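Local coordinates for single-stranded DNA-binding protein (Thermus thermophilus, PDB 2CWA), which binds single-stranded DNA and probably recruits partner proteins to their sites of action in DNA replication, recombination and repair, at residues Glu64-Gly67 and Asp68-Gln72. Sequence-based numbering, arbitrary orientation.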
# COMPACT_ATOMS: atom_id res chain seq x y z
N GLU A 64 -12.75 -4.65 -16.83
CA GLU A 64 -13.04 -4.90 -18.24
C GLU A 64 -12.78 -3.66 -19.08
O GLU A 64 -12.43 -3.75 -20.25
CB GLU A 64 -14.50 -5.32 -18.43
CG GLU A 64 -14.82 -6.69 -17.88
CD GLU A 64 -16.27 -7.07 -18.11
OE1 GLU A 64 -16.76 -6.89 -19.25
OE2 GLU A 64 -16.92 -7.55 -17.15
N MSE A 65 -12.98 -2.51 -18.47
CA MSE A 65 -12.78 -1.24 -19.15
C MSE A 65 -11.35 -1.08 -19.67
O MSE A 65 -11.14 -0.53 -20.75
CB MSE A 65 -13.10 -0.11 -18.17
CG MSE A 65 -12.97 1.29 -18.73
SE MSE A 65 -13.31 2.53 -17.29
CE MSE A 65 -15.21 2.25 -17.10
N TRP A 66 -10.38 -1.58 -18.91
CA TRP A 66 -8.97 -1.46 -19.29
C TRP A 66 -8.33 -2.71 -19.85
O TRP A 66 -7.11 -2.78 -20.01
CB TRP A 66 -8.17 -0.98 -18.07
CG TRP A 66 -8.69 0.31 -17.57
CD1 TRP A 66 -9.28 0.55 -16.37
CD2 TRP A 66 -8.75 1.54 -18.31
NE1 TRP A 66 -9.72 1.86 -16.31
CE2 TRP A 66 -9.40 2.48 -17.49
CE3 TRP A 66 -8.32 1.93 -19.58
CZ2 TRP A 66 -9.64 3.80 -17.91
CZ3 TRP A 66 -8.55 3.24 -19.99
CH2 TRP A 66 -9.21 4.15 -19.16
N GLY A 67 -9.16 -3.70 -20.17
CA GLY A 67 -8.64 -4.94 -20.72
C GLY A 67 -8.08 -4.72 -22.11
O GLY A 67 -8.75 -4.16 -22.97
N ASP A 68 -6.84 -5.16 -22.31
CA ASP A 68 -6.17 -5.03 -23.60
C ASP A 68 -5.90 -3.59 -24.01
O ASP A 68 -5.76 -3.30 -25.20
CB ASP A 68 -7.00 -5.72 -24.69
CG ASP A 68 -7.34 -7.16 -24.34
OD1 ASP A 68 -6.41 -7.98 -24.20
OD2 ASP A 68 -8.55 -7.46 -24.21
N LEU A 69 -5.82 -2.69 -23.04
CA LEU A 69 -5.54 -1.28 -23.33
C LEU A 69 -4.30 -0.75 -22.61
O LEU A 69 -3.75 0.27 -23.00
CB LEU A 69 -6.73 -0.39 -22.93
CG LEU A 69 -7.91 -0.25 -23.88
CD1 LEU A 69 -8.68 -1.55 -23.96
CD2 LEU A 69 -8.83 0.87 -23.39
N LEU A 70 -3.87 -1.45 -21.57
CA LEU A 70 -2.71 -1.01 -20.81
C LEU A 70 -1.47 -1.86 -21.06
O LEU A 70 -1.53 -3.09 -21.07
CB LEU A 70 -3.05 -1.03 -19.31
CG LEU A 70 -4.36 -0.35 -18.90
CD1 LEU A 70 -4.55 -0.50 -17.40
CD2 LEU A 70 -4.35 1.13 -19.30
N ASP A 71 -0.33 -1.20 -21.25
CA ASP A 71 0.93 -1.89 -21.50
C ASP A 71 1.98 -1.49 -20.48
O ASP A 71 1.81 -0.52 -19.74
CB ASP A 71 1.44 -1.56 -22.90
CG ASP A 71 2.21 -2.71 -23.53
OD1 ASP A 71 2.95 -3.42 -22.81
OD2 ASP A 71 2.08 -2.91 -24.76
N GLN A 72 3.08 -2.24 -20.44
CA GLN A 72 4.18 -1.95 -19.52
C GLN A 72 4.61 -0.50 -19.76
O GLN A 72 4.62 -0.03 -20.89
CB GLN A 72 5.35 -2.90 -19.81
CG GLN A 72 6.59 -2.68 -18.96
CD GLN A 72 7.72 -3.64 -19.33
OE1 GLN A 72 8.15 -3.67 -20.48
NE2 GLN A 72 8.18 -4.42 -18.36
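Trp66, Leu69 and Leu70 offer a compact example of two successive beta turns carrying a chain off the end of a helix while one aromatic side chain stays packed against what follows. The first, a type I turn from Glu64 to Gly67, is closed by Gly67 N on Glu64 O. Asp68 then takes the left-handed backbone conformation after Gly67 in the polyproline region, the combination that defines a type II turn from Trp66 to Leu69. Leu69 N closes this second turn on Trp66 O at 3.3 Å with an N-H...O angle of 150°. The side chain of Leu69 crosses that of Trp66 at about a right angle, and its CD2 lies 4.0 Å from the indole CE3. The same methyl group rests 3.8 Å from Met65 O. Leu70 approaches the indole at its root: CD1 sits 3.7 Å from Trp66 CB, while CD2 reaches the benzo ring at CE3, 4.1 Å away. With CG anti to its own carbonyl carbon (chi1 -49°), Leu70 directs both methyls to Trp66. Replacing Leu70 by an alanine takes away both branches and would probably leave a gap beside Trp66 CB, with the indole freer to shift. Beyond it, Asp71 OD1 accepts Gln72 N at 2.7 Å through its anti lone pair, and OD2 forms a salt bridge with Arg17. Gln72 NE2 bonds to Ala15 O, tying the chain to strand 5-22. The whole segment belongs to the first of the chain's two OB-fold regions, where it forms most of the connection between helix 60-64 and strand 75-85; beneath it, Trp66 and Leu70 both pack on strands 28-39 and 96-107, sharing Leu104, and Leu70 also meets Leu14 and Pro18 of strand 5-22.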